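Local coordinates for protein glycosyl hydrolase family 88 (Pedobacter heparinus, PDB 3WIW) that hydrolyses unsaturated glucuronyl oligosaccharides with specificity for those derived from heparin, using an alpha6/alpha6-barrel fold of glycosyl hydrolase family 88, at residues F101-D106 with C123-A128; G247-L252 with A309-S314; G254-Y259 with E269-I274. All coordinates share one frame; numbering follows the deposited sequence.

Interaction 1. Residues F101-D106 with C123-A128; sequences FTLALD and CSYGNA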
ATOM      1  N   PHE A 101      10.314  16.642   2.559  1.00 13.43           N
ATOM      2  CA  PHE A 101       9.572  15.697   3.400  1.00 12.24           C
ATOM      3  C   PHE A 101      10.228  14.303   3.431  1.00 11.82           C
ATOM      4  O   PHE A 101      10.070  13.562   4.397  1.00 12.86           O
ATOM      5  CB  PHE A 101       8.094  15.654   2.976  1.00 12.28           C
ATOM      6  CG  PHE A 101       7.294  16.835   3.475  1.00 11.93           C
ATOM      7  CD1 PHE A 101       7.252  18.026   2.764  1.00 12.81           C
ATOM      8  CD2 PHE A 101       6.607  16.757   4.680  1.00 12.18           C
ATOM      9  CE1 PHE A 101       6.528  19.125   3.249  1.00 13.82           C
ATOM     10  CE2 PHE A 101       5.864  17.843   5.161  1.00 12.78           C
ATOM     11  CZ  PHE A 101       5.831  19.022   4.446  1.00 13.86           C
ATOM     12  N   THR A 102      10.956  13.945   2.376  1.00 11.37           N
ATOM     13  CA  THR A 102      11.706  12.689   2.367  1.00 12.30           C
ATOM     14  C   THR A 102      12.902  12.726   3.322  1.00 12.69           C
ATOM     15  O   THR A 102      13.072  11.843   4.164  1.00 13.38           O
ATOM     16  CB  THR A 102      12.157  12.308   0.934  1.00 12.50           C
ATOM     17  OG1 THR A 102      10.993  12.088   0.134  1.00 12.20           O
ATOM     18  CG2 THR A 102      12.972  11.031   0.928  1.00 12.22           C
ATOM     19  N   LEU A 103      13.713  13.776   3.215  1.00 13.18           N
ATOM     20  CA  LEU A 103      14.988  13.802   3.946  1.00 13.12           C
ATOM     21  C   LEU A 103      14.783  13.914   5.451  1.00 13.39           C
ATOM     22  O   LEU A 103      15.682  13.588   6.228  1.00 14.71           O
ATOM     23  CB  LEU A 103      15.924  14.912   3.450  1.00 14.59           C
ATOM     24  CG  LEU A 103      16.433  14.711   2.024  1.00 15.97           C
ATOM     25  CD1 LEU A 103      17.195  15.963   1.525  1.00 16.93           C
ATOM     26  CD2 LEU A 103      17.336  13.461   1.917  1.00 16.30           C
ATOM     27  N   ALA A 104      13.599  14.374   5.864  1.00 13.78           N
ATOM     28  CA  ALA A 104      13.262  14.428   7.285  1.00 14.89           C
ATOM     29  C   ALA A 104      13.099  13.031   7.897  1.00 13.60           C
ATOM     30  O   ALA A 104      12.976  12.915   9.115  1.00 14.63           O
ATOM     31  CB  ALA A 104      11.997  15.240   7.514  1.00 15.58           C
ATOM     32  N   LEU A 105      13.101  11.984   7.065  1.00 12.79           N
ATOM     33  CA  LEU A 105      12.902  10.617   7.540  1.00 12.39           C
ATOM     34  C   LEU A 105      14.209   9.817   7.667  1.00 12.71           C
ATOM     35  O   LEU A 105      14.199   8.590   7.808  1.00 13.14           O
ATOM     36  CB  LEU A 105      11.910   9.887   6.638  1.00 11.77           C
ATOM     37  CG  LEU A 105      10.492  10.483   6.641  1.00 12.85           C
ATOM     38  CD1 LEU A 105       9.543   9.636   5.805  1.00 13.43           C
ATOM     39  CD2 LEU A 105       9.969  10.678   8.079  1.00 14.13           C
ATOM     40  N   ASP A 106      15.343  10.516   7.642  1.00 14.00           N
ATOM     41  CA  ASP A 106      16.665   9.905   7.665  1.00 14.47           C
ATOM     42  C   ASP A 106      16.819   8.874   8.783  1.00 14.60           C
ATOM     43  O   ASP A 106      17.429   7.823   8.576  1.00 14.20           O
ATOM     44  CB  ASP A 106      17.703  11.020   7.809  1.00 15.09           C
ATOM     45  CG  ASP A 106      19.118  10.491   7.891  1.00 17.64           C
ATOM     46  OD1 ASP A 106      19.564  10.157   9.010  1.00 19.13           O
ATOM     47  OD2 ASP A 106      19.787  10.392   6.838  1.00 19.26           O
ATOM     48  N   CYS A 123       8.668   3.767   0.166  1.00  9.70           N
ATOM     49  CA  CYS A 123       7.728   4.737  -0.395  1.00 10.40           C
ATOM     50  C   CYS A 123       8.264   6.156  -0.455  1.00 10.36           C
ATOM     51  O   CYS A 123       7.804   6.944  -1.270  1.00 10.76           O
ATOM     52  CB  CYS A 123       6.397   4.740   0.371  1.00 10.44           C
ATOM     53  SG  CYS A 123       5.500   3.171   0.327  1.00 11.20           S
ATOM     54  N   SER A 124       9.225   6.482   0.406  1.00  9.90           N
ATOM     55  CA  SER A 124       9.725   7.849   0.472  1.00  9.89           C
ATOM     56  C   SER A 124      11.050   7.953  -0.274  1.00  9.95           C
ATOM     57  O   SER A 124      11.084   8.382  -1.437  1.00 11.20           O
ATOM     58  CB  SER A 124       9.820   8.302   1.942  1.00 10.44           C
ATOM     59  OG  SER A 124      10.631   7.421   2.693  1.00 11.34           O
ATOM     60  N   TYR A 125      12.124   7.503   0.375  1.00 10.36           N
ATOM     61  CA  TYR A 125      13.451   7.447  -0.236  1.00 10.69           C
ATOM     62  C   TYR A 125      13.472   6.608  -1.511  1.00 10.88           C
ATOM     63  O   TYR A 125      14.186   6.952  -2.454  1.00 11.23           O
ATOM     64  CB  TYR A 125      14.491   6.868   0.733  1.00 11.79           C
ATOM     65  CG  TYR A 125      15.013   7.858   1.741  1.00 11.78           C
ATOM     66  CD1 TYR A 125      14.258   8.212   2.857  1.00 12.25           C
ATOM     67  CD2 TYR A 125      16.258   8.465   1.573  1.00 13.05           C
ATOM     68  CE1 TYR A 125      14.730   9.129   3.771  1.00 13.26           C
ATOM     69  CE2 TYR A 125      16.733   9.377   2.490  1.00 13.86           C
ATOM     70  CZ  TYR A 125      15.977   9.699   3.593  1.00 12.89           C
ATOM     71  OH  TYR A 125      16.463  10.618   4.506  1.00 13.77           O
ATOM     72  N   GLY A 126      12.722   5.503  -1.552  1.00 10.85           N
ATOM     73  CA  GLY A 126      12.757   4.646  -2.734  1.00 12.25           C
ATOM     74  C   GLY A 126      12.251   5.373  -3.971  1.00 11.38           C
ATOM     75  O   GLY A 126      12.898   5.370  -5.036  1.00 12.32           O
ATOM     76  N   ASN A 127      11.087   6.006  -3.830  1.00 10.05           N
ATOM     77  CA  ASN A 127      10.562   6.827  -4.907  1.00 10.28           C
ATOM     78  C   ASN A 127      11.492   7.987  -5.250  1.00 11.19           C
ATOM     79  O   ASN A 127      11.700   8.292  -6.425  1.00 12.02           O
ATOM     80  CB  ASN A 127       9.155   7.326  -4.564  1.00 10.94           C
ATOM     81  CG  ASN A 127       8.099   6.302  -4.881  1.00 11.74           C
ATOM     82  OD1 ASN A 127       8.100   5.719  -5.972  1.00 11.27           O
ATOM     83  ND2 ASN A 127       7.227   6.027  -3.924  1.00 11.16           N
ATOM     84  N   ALA A 128      12.062   8.619  -4.228  1.00 11.51           N
ATOM     85  CA  ALA A 128      12.969   9.735  -4.417  1.00 12.18           C
ATOM     86  C   ALA A 128      14.148   9.305  -5.297  1.00 12.20           C
ATOM     87  O   ALA A 128      14.523  10.003  -6.239  1.00 13.45           O
ATOM     88  CB  ALA A 128      13.493  10.193  -3.078  1.00 12.89           C
TER
HETATM   89  O   HOH W   1      19.038  11.482   4.543  1.00 17.19           O
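Residues 101-103 of helix 92-103, with the type I beta turn from Leu103 to Asp106, lie against helix 117-132, closest at the CA atoms of Thr102 and Ser124, 5.6 Å apart, where the second helix widens into a pi-type turn at 123-126. Tyr125 carries most of the contact. With CG anti to its carbonyl carbon (chi1 -81°), its ring reaches across, and Thr102 CG2 sits over one face as a CH-pi contact, 3.8 Å from the ring centroid and 17° off the normal. The threonine's torsion sets this up: CG2 is anti to the backbone N, while OG1 turns back to bond Ala98 O and Trp83 NE1, so that on the side chain it is the methyl that faces the ring, while the backbone Thr102 O comes to 3.2 Å from Tyr125 CE1. Leu105 CB adds apolar contact 4.1 Å from Tyr125 CE1, and Leu103 CD2 lies 4.2 Å from Tyr125 CE2. At the phenol tip no direct hydrogen bond crosses. A water in the ring plane joins the segments instead, 2.7 Å from Tyr125 OH and donating to Asp106 OD2 at 2.6 Å. Leu105 CD1 meets Ser124, whose OG hydrogen-bonds back within its own helix, chiefly to Met120 O. This is packing between helices 92-103 and 117-132 of the alpha6/alpha6-barrel, the latter beginning just after the predicted nucleophile Asp116, whose side chain lies about 11 Å from that of Ser124.

Interaction 2. Residues G247-L252 with A309-S314; sequences GQAWGL and AAVIAS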
ATOM      1  N   GLY A 247      -6.580  -6.110   3.798  1.00  7.67           N
ATOM      2  CA  GLY A 247      -5.744  -7.297   3.747  1.00  8.57           C
ATOM      3  C   GLY A 247      -5.869  -8.052   2.438  1.00  8.52           C
ATOM      4  O   GLY A 247      -4.862  -8.516   1.894  1.00  8.62           O
ATOM      5  N   GLN A 248      -7.093  -8.198   1.934  1.00  8.91           N
ATOM      6  CA  GLN A 248      -7.262  -8.864   0.642  1.00  8.72           C
ATOM      7  C   GLN A 248      -6.512  -8.069  -0.433  1.00  8.13           C
ATOM      8  O   GLN A 248      -5.858  -8.671  -1.305  1.00  9.34           O
ATOM      9  CB  GLN A 248      -8.738  -8.991   0.246  1.00  9.12           C
ATOM     10  CG  GLN A 248      -9.666  -9.595   1.307  1.00  9.57           C
ATOM     11  CD  GLN A 248      -9.090 -10.860   1.957  1.00  8.76           C
ATOM     12  OE1 GLN A 248      -8.956 -11.915   1.323  1.00  9.41           O
ATOM     13  NE2 GLN A 248      -8.769 -10.761   3.241  1.00  9.61           N
ATOM     14  N   ALA A 249      -6.604  -6.738  -0.354  1.00  7.93           N
ATOM     15  CA  ALA A 249      -5.929  -5.839  -1.288  1.00  7.38           C
ATOM     16  C   ALA A 249      -4.405  -5.993  -1.192  1.00  7.68           C
ATOM     17  O   ALA A 249      -3.738  -6.093  -2.226  1.00  8.07           O
ATOM     18  CB  ALA A 249      -6.311  -4.403  -1.013  1.00  9.11           C
ATOM     19  N   TRP A 250      -3.849  -6.033   0.019  1.00  7.88           N
ATOM     20  CA  TRP A 250      -2.391  -6.208   0.158  1.00  8.15           C
ATOM     21  C   TRP A 250      -1.956  -7.528  -0.476  1.00  8.55           C
ATOM     22  O   TRP A 250      -0.887  -7.604  -1.071  1.00  9.88           O
ATOM     23  CB  TRP A 250      -1.992  -6.256   1.614  1.00  8.45           C
ATOM     24  CG  TRP A 250      -2.142  -5.033   2.474  1.00  7.76           C
ATOM     25  CD1 TRP A 250      -2.452  -5.065   3.818  1.00  8.34           C
ATOM     26  CD2 TRP A 250      -1.868  -3.645   2.164  1.00  8.57           C
ATOM     27  NE1 TRP A 250      -2.447  -3.801   4.338  1.00  8.50           N
ATOM     28  CE2 TRP A 250      -2.068  -2.910   3.359  1.00  8.31           C
ATOM     29  CE3 TRP A 250      -1.510  -2.944   0.994  1.00  9.41           C
ATOM     30  CZ2 TRP A 250      -1.871  -1.514   3.443  1.00  8.49           C
ATOM     31  CZ3 TRP A 250      -1.327  -1.541   1.074  1.00  9.82           C
ATOM     32  CH2 TRP A 250      -1.519  -0.848   2.297  1.00  9.10           C
ATOM     33  N   GLY A 251      -2.763  -8.589  -0.344  1.00  8.38           N
ATOM     34  CA  GLY A 251      -2.462  -9.865  -0.979  1.00  8.77           C
ATOM     35  C   GLY A 251      -2.439  -9.753  -2.494  1.00  8.13           C
ATOM     36  O   GLY A 251      -1.474 -10.188  -3.136  1.00  9.57           O
ATOM     37  N   LEU A 252      -3.494  -9.177  -3.068  1.00  8.65           N
ATOM     38  CA  LEU A 252      -3.551  -9.002  -4.517  1.00  9.05           C
ATOM     39  C   LEU A 252      -2.322  -8.226  -5.015  1.00  9.19           C
ATOM     40  O   LEU A 252      -1.639  -8.634  -5.967  1.00 10.06           O
ATOM     41  CB  LEU A 252      -4.824  -8.255  -4.905  1.00  8.77           C
ATOM     42  CG  LEU A 252      -4.951  -7.939  -6.390  1.00  9.45           C
ATOM     43  CD1 LEU A 252      -4.980  -9.212  -7.255  1.00 10.88           C
ATOM     44  CD2 LEU A 252      -6.192  -7.068  -6.643  1.00 11.69           C
ATOM     45  N   ALA A 309      -9.849  -0.004  -1.827  1.00  7.74           N
ATOM     46  CA  ALA A 309     -10.191   0.222  -3.239  1.00  8.20           C
ATOM     47  C   ALA A 309      -8.981   0.740  -4.006  1.00  8.04           C
ATOM     48  O   ALA A 309      -8.740   0.291  -5.126  1.00  8.95           O
ATOM     49  CB  ALA A 309     -11.330   1.198  -3.377  1.00  9.23           C
ATOM     50  N   ALA A 310      -8.243   1.700  -3.438  1.00  8.33           N
ATOM     51  CA  ALA A 310      -7.117   2.299  -4.154  1.00  8.95           C
ATOM     52  C   ALA A 310      -6.009   1.264  -4.393  1.00  8.76           C
ATOM     53  O   ALA A 310      -5.420   1.222  -5.487  1.00  9.54           O
ATOM     54  CB  ALA A 310      -6.590   3.494  -3.391  1.00  9.60           C
ATOM     55  N   VAL A 311      -5.708   0.445  -3.383  1.00  7.27           N
ATOM     56  CA  VAL A 311      -4.699  -0.603  -3.499  1.00  7.88           C
ATOM     57  C   VAL A 311      -5.124  -1.609  -4.562  1.00  8.38           C
ATOM     58  O   VAL A 311      -4.318  -2.004  -5.410  1.00  9.63           O
ATOM     59  CB  VAL A 311      -4.432  -1.260  -2.131  1.00  8.61           C
ATOM     60  CG1 VAL A 311      -3.508  -2.481  -2.271  1.00  8.74           C
ATOM     61  CG2 VAL A 311      -3.839  -0.243  -1.143  1.00  8.82           C
ATOM     62  N   ILE A 312      -6.399  -2.002  -4.538  1.00  7.85           N
ATOM     63  CA  ILE A 312      -6.912  -2.925  -5.539  1.00  8.03           C
ATOM     64  C   ILE A 312      -6.814  -2.338  -6.944  1.00  9.10           C
ATOM     65  O   ILE A 312      -6.384  -3.037  -7.868  1.00  9.48           O
ATOM     66  CB  ILE A 312      -8.368  -3.357  -5.219  1.00  9.20           C
ATOM     67  CG1 ILE A 312      -8.361  -4.286  -4.002  1.00  9.68           C
ATOM     68  CG2 ILE A 312      -9.005  -4.042  -6.416  1.00 10.64           C
ATOM     69  CD1 ILE A 312      -9.727  -4.403  -3.322  1.00 10.89           C
ATOM     70  N   ALA A 313      -7.216  -1.072  -7.120  1.00  9.09           N
ATOM     71  CA  ALA A 313      -7.139  -0.449  -8.432  1.00  8.98           C
ATOM     72  C   ALA A 313      -5.689  -0.429  -8.943  1.00  9.12           C
ATOM     73  O   ALA A 313      -5.430  -0.803 -10.100  1.00  9.82           O
ATOM     74  CB  ALA A 313      -7.724   0.950  -8.400  1.00 10.43           C
ATOM     75  N   SER A 314      -4.742  -0.005  -8.100  1.00  9.41           N
ATOM     76  CA  SER A 314      -3.353   0.051  -8.532  1.00  9.00           C
ATOM     77  C   SER A 314      -2.865  -1.337  -8.942  1.00  9.38           C
ATOM     78  O   SER A 314      -2.274  -1.502 -10.013  1.00  9.83           O
ATOM     79  CB  SER A 314      -2.471   0.637  -7.450  1.00 10.46           C
ATOM     80  OG  SER A 314      -1.214   0.877  -8.040  1.00 10.93           O
TER
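Two near-parallel helices of the alpha6/alpha6-barrel meet here beside the predicted substrate site, to which Trp250 belongs. The short axes of 247-252 and 309-314 approach to 8.6 Å at 18°, and the CA atoms of Ala249 and Ile312 come within 5.2 Å, a spacing allowed by the small alanine. No hydrogen bond crosses; the contact is apolar. The methyl of Ala249 points at the partner helix and fits between two branches: its CB is 3.6 Å from Val311 CG1 and 3.6 Å from Ile312 CG1. Val311 divides its work, since CG1, anti to the backbone N (chi1 173°), packs on Ala249, whereas CG2 reaches Trp250 CZ3 at 3.6 Å, meeting the benzo part of the indole obliquely. Although the CB of Trp250 is directed away from helix 306-322, chi1 of -67° brings the six-membered ring back to Val311. On the other side of Ala249, the side chains of Leu252 and Ile312 cross at about a right angle, Leu252 CD2 lying 4.1 Å from Ile312 CG2. With its benzo end packed in this way, the indole directs NE1 at Asp174 OD2, the predicted proton donor, in a weak hydrogen bond that may tune the acid's ionisation. Around the pair, Phe119 meets the indole, Tyr380 of helix 375-392 packs on Val311, Ile336 of helix 327-340 touches Ile312, and Ile274 of helix 265-279 backs Leu252.

Interaction 3. Residues G254-Y259 with E269-I274; sequences GYTMSY and EHAEHI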
ATOM      1  N   GLY A 254       0.519  -7.662  -3.429  1.00  9.04           N
ATOM      2  CA  GLY A 254       1.748  -8.362  -3.076  1.00  9.20           C
ATOM      3  C   GLY A 254       2.144  -9.354  -4.168  1.00  8.98           C
ATOM      4  O   GLY A 254       3.336  -9.458  -4.500  1.00  9.94           O
ATOM      5  N   TYR A 255       1.175 -10.084  -4.727  1.00  9.02           N
ATOM      6  CA  TYR A 255       1.492 -11.108  -5.740  1.00  9.61           C
ATOM      7  C   TYR A 255       1.655 -10.512  -7.128  1.00 10.03           C
ATOM      8  O   TYR A 255       2.475 -11.002  -7.898  1.00 11.25           O
ATOM      9  CB  TYR A 255       0.527 -12.324  -5.678  1.00 10.04           C
ATOM     10  CG  TYR A 255       0.863 -13.074  -4.423  1.00 10.21           C
ATOM     11  CD1 TYR A 255       2.009 -13.862  -4.379  1.00 10.67           C
ATOM     12  CD2 TYR A 255       0.149 -12.880  -3.243  1.00 10.45           C
ATOM     13  CE1 TYR A 255       2.404 -14.498  -3.221  1.00 11.27           C
ATOM     14  CE2 TYR A 255       0.540 -13.501  -2.072  1.00  9.70           C
ATOM     15  CZ  TYR A 255       1.681 -14.296  -2.066  1.00  9.87           C
ATOM     16  OH  TYR A 255       2.063 -14.883  -0.889  1.00 11.35           O
ATOM     17  N   THR A 256       0.915  -9.442  -7.429  1.00  9.60           N
ATOM     18  CA  THR A 256       1.104  -8.720  -8.680  1.00  9.95           C
ATOM     19  C   THR A 256       2.525  -8.136  -8.733  1.00 10.15           C
ATOM     20  O   THR A 256       3.254  -8.313  -9.719  1.00 10.46           O
ATOM     21  CB  THR A 256       0.025  -7.638  -8.828  1.00 10.39           C
ATOM     22  OG1 THR A 256      -1.265  -8.270  -8.833  1.00 11.32           O
ATOM     23  CG2 THR A 256       0.233  -6.880 -10.111  1.00 11.40           C
ATOM     24  N   MET A 257       2.924  -7.475  -7.647  1.00  9.81           N
ATOM     25  CA  MET A 257       4.255  -6.885  -7.536  1.00  9.93           C
ATOM     26  C   MET A 257       5.336  -7.976  -7.478  1.00 10.59           C
ATOM     27  O   MET A 257       6.401  -7.833  -8.098  1.00 10.84           O
ATOM     28  CB  MET A 257       4.289  -5.934  -6.332  1.00 10.09           C
ATOM     29  CG  MET A 257       5.663  -5.418  -5.933  1.00 10.53           C
ATOM     30  SD  MET A 257       6.617  -6.553  -4.873  1.00 11.16           S
ATOM     31  CE  MET A 257       5.555  -6.582  -3.425  1.00 14.45           C
ATOM     32  N   SER A 258       5.098  -9.078  -6.758  1.00 10.81           N
ATOM     33  CA  SER A 258       6.106 -10.149  -6.708  1.00 10.92           C
ATOM     34  C   SER A 258       6.301 -10.754  -8.085  1.00 10.95           C
ATOM     35  O   SER A 258       7.424 -11.101  -8.436  1.00 12.32           O
ATOM     36  CB  SER A 258       5.702 -11.240  -5.727  1.00 10.53           C
ATOM     37  OG  SER A 258       5.849 -10.797  -4.381  1.00 11.39           O
ATOM     38  N   TYR A 259       5.222 -10.906  -8.867  1.00 11.18           N
ATOM     39  CA  TYR A 259       5.380 -11.328 -10.256  1.00 12.87           C
ATOM     40  C   TYR A 259       6.234 -10.337 -11.050  1.00 13.08           C
ATOM     41  O   TYR A 259       7.171 -10.727 -11.752  1.00 13.60           O
ATOM     42  CB  TYR A 259       4.049 -11.599 -10.961  1.00 13.63           C
ATOM     43  CG  TYR A 259       4.292 -12.021 -12.401  1.00 15.12           C
ATOM     44  CD1 TYR A 259       4.836 -13.270 -12.702  1.00 15.89           C
ATOM     45  CD2 TYR A 259       4.054 -11.144 -13.452  1.00 16.07           C
ATOM     46  CE1 TYR A 259       5.072 -13.646 -14.007  1.00 16.99           C
ATOM     47  CE2 TYR A 259       4.282 -11.516 -14.770  1.00 18.05           C
ATOM     48  CZ  TYR A 259       4.796 -12.766 -15.039  1.00 18.98           C
ATOM     49  OH  TYR A 259       5.025 -13.137 -16.340  1.00 21.92           O
ATOM     50  N   GLU A 269      -0.313 -16.410 -11.277  0.67 13.58           N
ATOM     51  CA  GLU A 269      -1.451 -17.316 -11.153  0.67 15.59           C
ATOM     52  C   GLU A 269      -2.178 -17.040  -9.846  0.67 13.60           C
ATOM     53  O   GLU A 269      -3.403 -16.947  -9.807  0.67 12.56           O
ATOM     54  CB  GLU A 269      -0.994 -18.774 -11.202  0.67 19.97           C
ATOM     55  CG  GLU A 269      -0.396 -19.194 -12.542  0.67 24.74           C
ATOM     56  CD  GLU A 269       0.438 -20.474 -12.462  0.67 29.16           C
ATOM     57  OE1 GLU A 269       0.642 -21.002 -11.343  0.67 31.05           O
ATOM     58  OE2 GLU A 269       0.890 -20.951 -13.523  0.67 30.85           O
ATOM     59  N   HIS A 270      -1.422 -16.881  -8.766  1.00 12.79           N
ATOM     60  CA  HIS A 270      -2.038 -16.611  -7.469  1.00 11.32           C
ATOM     61  C   HIS A 270      -2.753 -15.258  -7.480  1.00 10.92           C
ATOM     62  O   HIS A 270      -3.890 -15.141  -6.994  1.00 11.91           O
ATOM     63  CB  HIS A 270      -1.008 -16.700  -6.359  1.00 10.94           C
ATOM     64  CG  HIS A 270      -1.601 -16.866  -4.999  1.00 11.56           C
ATOM     65  ND1 HIS A 270      -2.347 -17.973  -4.641  1.00 12.50           N
ATOM     66  CD2 HIS A 270      -1.547 -16.074  -3.906  1.00 12.73           C
ATOM     67  CE1 HIS A 270      -2.724 -17.852  -3.382  1.00 12.80           C
ATOM     68  NE2 HIS A 270      -2.267 -16.699  -2.918  1.00 12.60           N
ATOM     69  N   ALA A 271      -2.128 -14.254  -8.083  1.00 11.26           N
ATOM     70  CA  ALA A 271      -2.753 -12.948  -8.224  1.00 10.18           C
ATOM     71  C   ALA A 271      -4.100 -13.020  -8.953  1.00 10.73           C
ATOM     72  O   ALA A 271      -5.072 -12.363  -8.544  1.00 11.11           O
ATOM     73  CB  ALA A 271      -1.825 -11.951  -8.896  1.00 11.30           C
ATOM     74  N   GLU A 272      -4.168 -13.815 -10.017  1.00 11.03           N
ATOM     75  CA  GLU A 272      -5.422 -13.929 -10.744  1.00 11.82           C
ATOM     76  C   GLU A 272      -6.498 -14.623  -9.917  1.00 11.07           C
ATOM     77  O   GLU A 272      -7.667 -14.247 -10.004  1.00 12.02           O
ATOM     78  CB  GLU A 272      -5.229 -14.618 -12.102  1.00 13.84           C
ATOM     79  CG  GLU A 272      -4.428 -13.769 -13.080  1.00 15.91           C
ATOM     80  CD  GLU A 272      -4.690 -14.164 -14.520  1.00 19.47           C
ATOM     81  OE1 GLU A 272      -3.849 -14.898 -15.078  1.00 21.69           O
ATOM     82  OE2 GLU A 272      -5.747 -13.752 -15.081  1.00 19.62           O
ATOM     83  N   HIS A 273      -6.112 -15.621  -9.122  1.00 11.55           N
ATOM     84  CA  HIS A 273      -7.085 -16.280  -8.231  1.00 11.83           C
ATOM     85  C   HIS A 273      -7.620 -15.300  -7.186  1.00 11.45           C
ATOM     86  O   HIS A 273      -8.833 -15.241  -6.937  1.00 11.60           O
ATOM     87  CB  HIS A 273      -6.495 -17.512  -7.528  1.00 13.03           C
ATOM     88  CG  HIS A 273      -6.214 -18.665  -8.441  1.00 14.64           C
ATOM     89  ND1 HIS A 273      -7.160 -19.184  -9.298  1.00 17.07           N
ATOM     90  CD2 HIS A 273      -5.100 -19.423  -8.608  1.00 16.18           C
ATOM     91  CE1 HIS A 273      -6.638 -20.196  -9.967  1.00 17.26           C
ATOM     92  NE2 HIS A 273      -5.389 -20.359  -9.567  1.00 17.40           N
ATOM     93  N   ILE A 274      -6.729 -14.514  -6.594  1.00 11.06           N
ATOM     94  CA  ILE A 274      -7.142 -13.489  -5.649  1.00 10.86           C
ATOM     95  C   ILE A 274      -8.061 -12.466  -6.328  1.00 10.56           C
ATOM     96  O   ILE A 274      -9.120 -12.119  -5.797  1.00 10.97           O
ATOM     97  CB  ILE A 274      -5.926 -12.784  -5.015  1.00 10.79           C
ATOM     98  CG1 ILE A 274      -5.116 -13.763  -4.155  1.00 10.58           C
ATOM     99  CG2 ILE A 274      -6.397 -11.588  -4.160  1.00 11.10           C
ATOM    100  CD1 ILE A 274      -3.750 -13.183  -3.758  1.00 11.46           C
TER
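Aromatic packing leads this contact between two antiparallel helices, whose short axes approach to 8.3 Å with 156° between their directions. The His270 imidazole turns its edge to one face of the Tyr255 ring, a T-shaped pair with centroids 4.8 Å apart and planes at 80°. CD2 makes the touch, 3.7 Å from Tyr255 CD2, and stands above the ring offset toward its rim; CG of His270 anti to the backbone N (chi1 -162°) sends the imidazole there. Apolar contacts follow: Ile274 CD1 reaches Tyr255 CD2 at 3.9 Å, crossing the tyrosine side chain at about a right angle, and Ala271 CB lies 4.0 Å from Tyr255 CB. That methyl also rests on Thr256 OG1, whose hydrogen bond runs to Leu252 O one turn earlier.

No hydrogen bond joins the two segments. Tyr255 OH bonds Ala202 O of helix 192-208, which fixes the far end of the ring, and Gly254 O accepts from both N and OG of Ser258, the latter at 2.8 Å. Phe210 meets His270 edge-to-face, extending the aromatic cluster. The whole is a helical hairpin, helices 245-262 and 265-279 joined by a tight connection, a building block of the alpha6/alpha6-barrel.

Overall arrangement
Along the chain interaction 1 comes first, and the other two form a second group: helix 245-262 packs on helix 265-279 in interaction 3 and on helix 306-322 in interaction 2, with both segments of interaction 3 falling between 252 and 309, the inner ends of interaction 2. Their centres are 11 Å apart and they touch by packing, Leu252 CD1 lying 3.4 Å from Ala271 O; helix 245-262 appears in both. Interaction 1 stands apart, its centre 23 Å from that of interaction 2 and 27 Å from that of interaction 3, on the opposite side of the chain's centre from the latter. Interaction 2 borders the predicted catalytic site; the other two join helices farther out in the barrel.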